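Local coordinates for protein GDP-mannose-dependent alpha-(1-6)-phosphatidylinositol monomannoside mannosyltransferase (Corynebacterium glutamicum, PDB 3OKP) that is a glycosyltransferase of the GT-B clan, a type of enzyme built from two Rossmann-like domains, and holds guanosine-5'-diphosphate-alpha-D-mannose in this model, at residues Phe276-Ala280 and Val295-Ala299; Thr198-Asn204 and Asp229-Val235. Residues are numbered along the deposited sequence.

In the fold
Both contacts belong to the same Rossmann-like domain and share one parallel sheet, in which strands 200-204 and 275-278 are neighbours; A277 N lies 3.0 Å from A202 O, a probable hydrogen bond that ties them together. Contact 2 pairs two strands inside the sheet, so backbone hydrogen bonds dominate, with mostly apolar side chains on both faces, Q231 and N204 being the polar exceptions. Contact 1 packs a helix on strand 275-278, so side chains do the work and a single hydrogen bond crosses. Every touching residue of contact 1 is buried, whereas contact 2 is buried except at D229. Each reaches the bound guanosine-5'-diphosphate-alpha-D-mannose, contact 1 through V295 and E298, contact 2 through V235.

Contact 1. Residues Phe276-Ala280 and Val295-Ala299; sequences FAMPA and VYLEA. With GDD (guanosine-5'-diphosphate-alpha-D-mannose), chain B.
F276 (phi/psi -102/128°) forms the apolar centre, its side chain leaving the extended strand 276-278 in the t rotamer to lie against helix 295-299. V295 CB sits 3.6 Å from F276 CZ, A299 CB 3.6 Å from F276 CG, and Y296 CD1 3.8 Å from F276 CE1, near the phenyl plane; the V295 carbonyl oxygen lies over one ring face. A299, one helical turn after V295, is small enough for the nearest backbone approach, where its CA is 6.4 Å from that of F276. Strand and helix run antiparallel (172°), their axes 9.3 Å apart, as in the alpha/beta layers of a Rossmann-like domain; they open the beta-alpha-beta unit completed by strand 306-308. A277 points away, toward helix 213-226 across the sheet.

Further out, the flexible thioether of M278 (t, m, m) bends to bring CE 3.7 Å from V295 CG2, and SD 5.4 Å from the Y296 ring centroid, an oblique Met-aromatic contact. Y296 (m) reaches beyond its ring to donate OH to M278 O at 2.5 Å, the same carbonyl that takes the weak bond from A280 N (2.9 Å) in the inverse gamma turn centred on P279.

At the ligand edge, V295 N makes a weak hydrogen bond, 3.5 Å, to GDD O2A, while E298 accepts from two GDD hydroxyls: O2' to OE1 at 2.8 Å, O3' to OE2 at 2.7 Å. E298 fits the second glutamate of the family's E-X7-E motif. The chemistry implies that packing and the stronger bonds to GDD fall to different side chains of one helix.

Contact 2. Residues Thr198-Asn204 and Asp229-Val235; sequences TPVIACN and DAQLLIV
Two neighbouring parallel strands, 200-204 and 231-235, are paired edge to edge within the six-stranded sheet of the ligand-binding domain. Their axes approach to 4.8 Å with N-to-C directions 16° apart, and the register matches V200 with Q231, I201 with L232, A202 with L233, C203 with I234 and N204 with V235, CA atoms 4.7 to 5.2 Å apart. The regular extended backbone sets up five hydrogen bonds: Q231 N to P199 O, I201 N to Q231 O and L233 N to I201 O, each 2.8 Å, then C203 N to L233 O and V235 N to C203 O, each 2.9 Å.

These strands and the intervening helix 213-226 make a beta-alpha-beta crossover, the first unit of this Rossmann-like sheet, whose strand order is 3-2-1-4-5-6. Beta-branched V200, I201, I234 and V235 favour the extended backbone; small C203 fits against L216 of that helix, and small A202 against A273 on the opposite face. I201 CG2 meets L232 CD1 at 3.9 Å on the face shared with C203 and I234; on the other, V200 CG1 (t) meets L233 CD1 (m, t) at 3.6 Å, and helix 263-272 covers L233, V235 and N204.

At the C-terminal end, N204 OD1 lies 3.2 Å from V235 CB without a polar partner in the model, and the V235 side chain is about 3 Å from the bound ligand. At the N-terminal end P199 CB packs 4.0 Å from A230 CB, Q231 sends its amide to K256 and Q253, and T198 OG1 is hydrogen-bonded to T195 N and to a water (2.8 Å) that donates weakly to D229 OD2 (3.3 Å).

Contact 1. Residues Phe276-Ala280 and Val295-Ala299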
loop_
_atom_site.group_PDB
_atom_site.type_symbol
_atom_site.label_atom_id
_atom_site.label_comp_id
_atom_site.label_asym_id
_atom_site.label_seq_id
_atom_site.Cartn_x
_atom_site.Cartn_y
_atom_site.Cartn_z
ATOM N N PHE A 276 -9.937 -13.353 -5.526
ATOM C CA PHE A 276 -8.877 -12.414 -5.887
ATOM C C PHE A 276 -7.543 -13.147 -5.824
ATOM O O PHE A 276 -7.217 -13.774 -4.815
ATOM C CB PHE A 276 -8.847 -11.184 -4.969
ATOM C CG PHE A 276 -7.711 -10.230 -5.276
ATOM C CD1 PHE A 276 -6.463 -10.384 -4.665
ATOM C CD2 PHE A 276 -7.884 -9.193 -6.190
ATOM C CE1 PHE A 276 -5.408 -9.518 -4.963
ATOM C CE2 PHE A 276 -6.840 -8.319 -6.487
ATOM C CZ PHE A 276 -5.598 -8.484 -5.875
ATOM N N ALA A 277 -6.777 -13.063 -6.907
ATOM C CA ALA A 277 -5.481 -13.726 -6.978
ATOM C C ALA A 277 -4.412 -12.785 -7.518
ATOM O O ALA A 277 -4.615 -12.107 -8.530
ATOM C CB ALA A 277 -5.573 -14.988 -7.832
ATOM N N MET A 278 -3.281 -12.739 -6.820
ATOM C CA MET A 278 -2.104 -12.007 -7.278
ATOM C C MET A 278 -0.886 -12.697 -6.668
ATOM O O MET A 278 -0.471 -12.359 -5.559
ATOM C CB MET A 278 -2.177 -10.522 -6.886
ATOM C CG MET A 278 -1.221 -9.617 -7.664
ATOM S SD MET A 278 0.416 -9.444 -6.914
ATOM C CE MET A 278 0.105 -8.160 -5.705
ATOM N N PRO A 279 -0.329 -13.693 -7.387
ATOM C CA PRO A 279 0.768 -14.501 -6.861
ATOM C C PRO A 279 2.124 -13.811 -7.031
ATOM O O PRO A 279 2.961 -14.256 -7.823
ATOM C CB PRO A 279 0.676 -15.790 -7.684
ATOM C CG PRO A 279 0.086 -15.365 -8.993
ATOM C CD PRO A 279 -0.717 -14.105 -8.751
ATOM N N ALA A 280 2.319 -12.730 -6.279
ATOM C CA ALA A 280 3.543 -11.929 -6.327
ATOM C C ALA A 280 4.801 -12.762 -6.079
ATOM O O ALA A 280 4.836 -13.592 -5.168
ATOM C CB ALA A 280 3.463 -10.776 -5.322
ATOM N N VAL A 295 -3.571 -4.329 -2.374
ATOM C CA VAL A 295 -4.610 -5.010 -3.159
ATOM C C VAL A 295 -5.231 -6.207 -2.425
ATOM O O VAL A 295 -6.419 -6.484 -2.592
ATOM C CB VAL A 295 -4.124 -5.437 -4.581
ATOM C CG1 VAL A 295 -3.836 -4.214 -5.449
ATOM C CG2 VAL A 295 -2.904 -6.361 -4.511
ATOM N N TYR A 296 -4.428 -6.900 -1.613
ATOM C CA TYR A 296 -4.903 -8.038 -0.820
ATOM C C TYR A 296 -5.865 -7.593 0.279
ATOM O O TYR A 296 -6.816 -8.306 0.612
ATOM C CB TYR A 296 -3.731 -8.783 -0.176
ATOM C CG TYR A 296 -2.677 -9.310 -1.128
ATOM C CD1 TYR A 296 -3.005 -10.202 -2.151
ATOM C CD2 TYR A 296 -1.341 -8.945 -0.978
ATOM C CE1 TYR A 296 -2.026 -10.696 -3.018
ATOM C CE2 TYR A 296 -0.358 -9.435 -1.836
ATOM C CZ TYR A 296 -0.708 -10.310 -2.850
ATOM O OH TYR A 296 0.270 -10.792 -3.690
ATOM N N LEU A 297 -5.597 -6.419 0.843
ATOM C CA LEU A 297 -6.428 -5.839 1.894
ATOM C C LEU A 297 -7.731 -5.313 1.317
ATOM O O LEU A 297 -8.786 -5.434 1.940
ATOM C CB LEU A 297 -5.670 -4.719 2.616
ATOM C CG LEU A 297 -4.296 -5.099 3.177
ATOM C CD1 LEU A 297 -3.564 -3.866 3.664
ATOM C CD2 LEU A 297 -4.418 -6.136 4.289
ATOM N N GLU A 298 -7.644 -4.736 0.118
ATOM C CA GLU A 298 -8.806 -4.254 -0.622
ATOM C C GLU A 298 -9.772 -5.392 -0.956
ATOM O O GLU A 298 -10.988 -5.236 -0.838
ATOM C CB GLU A 298 -8.355 -3.542 -1.903
ATOM C CG GLU A 298 -7.678 -2.192 -1.653
ATOM C CD GLU A 298 -7.015 -1.607 -2.891
ATOM O OE1 GLU A 298 -6.939 -2.293 -3.937
ATOM O OE2 GLU A 298 -6.559 -0.448 -2.812
ATOM N N ALA A 299 -9.217 -6.535 -1.362
ATOM C CA ALA A 299 -10.004 -7.723 -1.688
ATOM C C ALA A 299 -10.713 -8.267 -0.453
ATOM O O ALA A 299 -11.915 -8.538 -0.487
ATOM C CB ALA A 299 -9.115 -8.792 -2.302
HETATM N N2 GDD B . -8.245 2.937 -10.083
HETATM C C2 GDD B . -7.462 1.850 -10.291
HETATM N N1 GDD B . -7.554 1.167 -11.457
HETATM N N3 GDD B . -6.596 1.455 -9.329
HETATM C C4 GDD B . -5.805 0.365 -9.521
HETATM C C5 GDD B . -5.885 -0.344 -10.709
HETATM C C6 GDD B . -6.781 0.077 -11.685
HETATM O O6 GDD B . -6.875 -0.541 -12.766
HETATM N N7 GDD B . -5.000 -1.359 -10.632
HETATM C C8 GDD B . -4.388 -1.279 -9.428
HETATM N N9 GDD B . -4.881 -0.227 -8.757
HETATM C "C1'" GDD B . -4.501 0.230 -7.395
HETATM C "C2'" GDD B . -5.004 -0.746 -6.343
HETATM O "O2'" GDD B . -6.362 -0.483 -5.981
HETATM C "C3'" GDD B . -4.040 -0.528 -5.194
HETATM O "O3'" GDD B . -4.547 0.473 -4.304
HETATM C "C4'" GDD B . -2.754 -0.034 -5.849
HETATM O "O4'" GDD B . -3.085 0.305 -7.202
HETATM C "C5'" GDD B . -1.664 -1.105 -5.837
HETATM O "O5'" GDD B . -0.810 -0.954 -4.699
HETATM P PA GDD B . -0.045 -2.059 -4.153
HETATM O O1A GDD B . 0.431 -1.719 -3.047
HETATM O O2A GDD B . -0.787 -3.058 -3.977
HETATM O O3A GDD B . 1.033 -2.442 -5.046
HETATM P PB GDD B . 2.026 -1.530 -5.589
HETATM O O2B GDD B . 2.341 -0.654 -4.755
HETATM O O3B GDD B . 3.045 -2.180 -5.904
HETATM O O1B GDD B . 1.512 -0.900 -6.781
#

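Contact 2. Residues Thr198-Asn204 and Asp229-Val235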
loop_
_atom_site.group_PDB
_atom_site.type_symbol
_atom_site.label_atom_id
_atom_site.label_comp_id
_atom_site.label_asym_id
_atom_site.label_seq_id
_atom_site.Cartn_x
_atom_site.Cartn_y
_atom_site.Cartn_z
ATOM N N THR A 198 -21.019 -17.474 -13.544
ATOM C CA THR A 198 -19.660 -17.346 -14.087
ATOM C C THR A 198 -18.595 -17.388 -12.983
ATOM O O THR A 198 -18.657 -16.596 -12.040
ATOM C CB THR A 198 -19.490 -16.039 -14.902
ATOM O OG1 THR A 198 -20.594 -15.880 -15.801
ATOM C CG2 THR A 198 -18.185 -16.051 -15.701
ATOM N N PRO A 199 -17.621 -18.318 -13.096
ATOM C CA PRO A 199 -16.480 -18.317 -12.183
ATOM C C PRO A 199 -15.557 -17.153 -12.534
ATOM O O PRO A 199 -15.090 -17.052 -13.671
ATOM C CB PRO A 199 -15.787 -19.666 -12.465
ATOM C CG PRO A 199 -16.743 -20.448 -13.324
ATOM C CD PRO A 199 -17.531 -19.419 -14.069
ATOM N N VAL A 200 -15.323 -16.270 -11.569
ATOM C CA VAL A 200 -14.578 -15.040 -11.822
ATOM C C VAL A 200 -13.374 -14.915 -10.889
ATOM O O VAL A 200 -13.522 -14.888 -9.659
ATOM C CB VAL A 200 -15.483 -13.782 -11.697
ATOM C CG1 VAL A 200 -14.662 -12.505 -11.868
ATOM C CG2 VAL A 200 -16.619 -13.822 -12.719
ATOM N N ILE A 201 -12.190 -14.845 -11.494
ATOM C CA ILE A 201 -10.942 -14.596 -10.782
ATOM C C ILE A 201 -10.461 -13.198 -11.154
ATOM O O ILE A 201 -10.272 -12.891 -12.335
ATOM C CB ILE A 201 -9.842 -15.625 -11.152
ATOM C CG1 ILE A 201 -10.354 -17.062 -10.988
ATOM C CG2 ILE A 201 -8.575 -15.382 -10.320
ATOM C CD1 ILE A 201 -9.602 -18.100 -11.833
ATOM N N ALA A 202 -10.279 -12.351 -10.146
ATOM C CA ALA A 202 -9.844 -10.976 -10.379
ATOM C C ALA A 202 -8.398 -10.758 -9.954
ATOM O O ALA A 202 -7.977 -11.207 -8.883
ATOM C CB ALA A 202 -10.764 -9.996 -9.662
ATOM N N CYS A 203 -7.641 -10.076 -10.811
ATOM C CA CYS A 203 -6.297 -9.625 -10.470
ATOM C C CYS A 203 -6.158 -8.139 -10.764
ATOM O O CYS A 203 -6.020 -7.739 -11.924
ATOM C CB CYS A 203 -5.224 -10.425 -11.221
ATOM S SG CYS A 203 -3.518 -9.925 -10.804
ATOM N N ASN A 204 -6.229 -7.329 -9.709
ATOM C CA ASN A 204 -5.970 -5.896 -9.803
ATOM C C ASN A 204 -4.535 -5.636 -9.396
ATOM O O ASN A 204 -4.127 -6.006 -8.291
ATOM C CB ASN A 204 -6.915 -5.090 -8.899
ATOM C CG ASN A 204 -8.368 -5.496 -9.047
ATOM O OD1 ASN A 204 -8.804 -5.928 -10.117
ATOM N ND2 ASN A 204 -9.132 -5.359 -7.967
ATOM N N ASP A 229 -16.098 -22.093 -18.318
ATOM C CA ASP A 229 -16.559 -20.702 -18.376
ATOM C C ASP A 229 -15.826 -19.761 -17.403
ATOM O O ASP A 229 -16.219 -18.604 -17.237
ATOM C CB ASP A 229 -18.086 -20.623 -18.185
ATOM C CG ASP A 229 -18.556 -21.204 -16.852
ATOM O OD1 ASP A 229 -17.861 -22.072 -16.279
ATOM O OD2 ASP A 229 -19.635 -20.791 -16.375
ATOM N N ALA A 230 -14.755 -20.257 -16.780
ATOM C CA ALA A 230 -13.965 -19.469 -15.828
ATOM C C ALA A 230 -13.290 -18.281 -16.503
ATOM O O ALA A 230 -12.700 -18.417 -17.575
ATOM C CB ALA A 230 -12.929 -20.342 -15.132
ATOM N N GLN A 231 -13.378 -17.119 -15.864
ATOM C CA GLN A 231 -12.823 -15.889 -16.417
ATOM C C GLN A 231 -11.768 -15.299 -15.497
ATOM O O GLN A 231 -12.016 -15.077 -14.303
ATOM C CB GLN A 231 -13.925 -14.853 -16.674
ATOM C CG GLN A 231 -14.966 -15.276 -17.706
ATOM C CD GLN A 231 -14.409 -15.354 -19.120
ATOM O OE1 GLN A 231 -13.530 -14.576 -19.501
ATOM N NE2 GLN A 231 -14.924 -16.292 -19.905
ATOM N N LEU A 232 -10.591 -15.057 -16.065
ATOM C CA LEU A 232 -9.539 -14.314 -15.389
ATOM C C LEU A 232 -9.584 -12.866 -15.852
ATOM O O LEU A 232 -9.375 -12.569 -17.035
ATOM C CB LEU A 232 -8.161 -14.927 -15.670
ATOM C CG LEU A 232 -6.917 -14.197 -15.140
ATOM C CD1 LEU A 232 -6.938 -14.051 -13.618
ATOM C CD2 LEU A 232 -5.652 -14.911 -15.589
ATOM N N LEU A 233 -9.871 -11.970 -14.915
ATOM C CA LEU A 233 -9.931 -10.547 -15.216
ATOM C C LEU A 233 -8.634 -9.876 -14.802
ATOM O O LEU A 233 -8.295 -9.822 -13.618
ATOM C CB LEU A 233 -11.124 -9.886 -14.520
ATOM C CG LEU A 233 -12.518 -10.486 -14.740
ATOM C CD1 LEU A 233 -13.538 -9.726 -13.919
ATOM C CD2 LEU A 233 -12.911 -10.484 -16.219
ATOM N N ILE A 234 -7.908 -9.376 -15.794
ATOM C CA ILE A 234 -6.672 -8.658 -15.549
ATOM C C ILE A 234 -6.961 -7.158 -15.585
ATOM O O ILE A 234 -7.199 -6.575 -16.651
ATOM C CB ILE A 234 -5.554 -9.100 -16.528
ATOM C CG1 ILE A 234 -5.190 -10.569 -16.263
ATOM C CG2 ILE A 234 -4.326 -8.211 -16.384
ATOM C CD1 ILE A 234 -4.422 -11.241 -17.379
ATOM N N VAL A 235 -6.976 -6.558 -14.398
ATOM C CA VAL A 235 -7.305 -5.143 -14.234
ATOM C C VAL A 235 -6.037 -4.353 -13.936
ATOM O O VAL A 235 -5.327 -4.641 -12.967
ATOM C CB VAL A 235 -8.358 -4.922 -13.112
ATOM C CG1 VAL A 235 -8.663 -3.436 -12.924
ATOM C CG2 VAL A 235 -9.640 -5.689 -13.415
HETATM O O HOH W 1 -20.773 -17.928 -17.669
#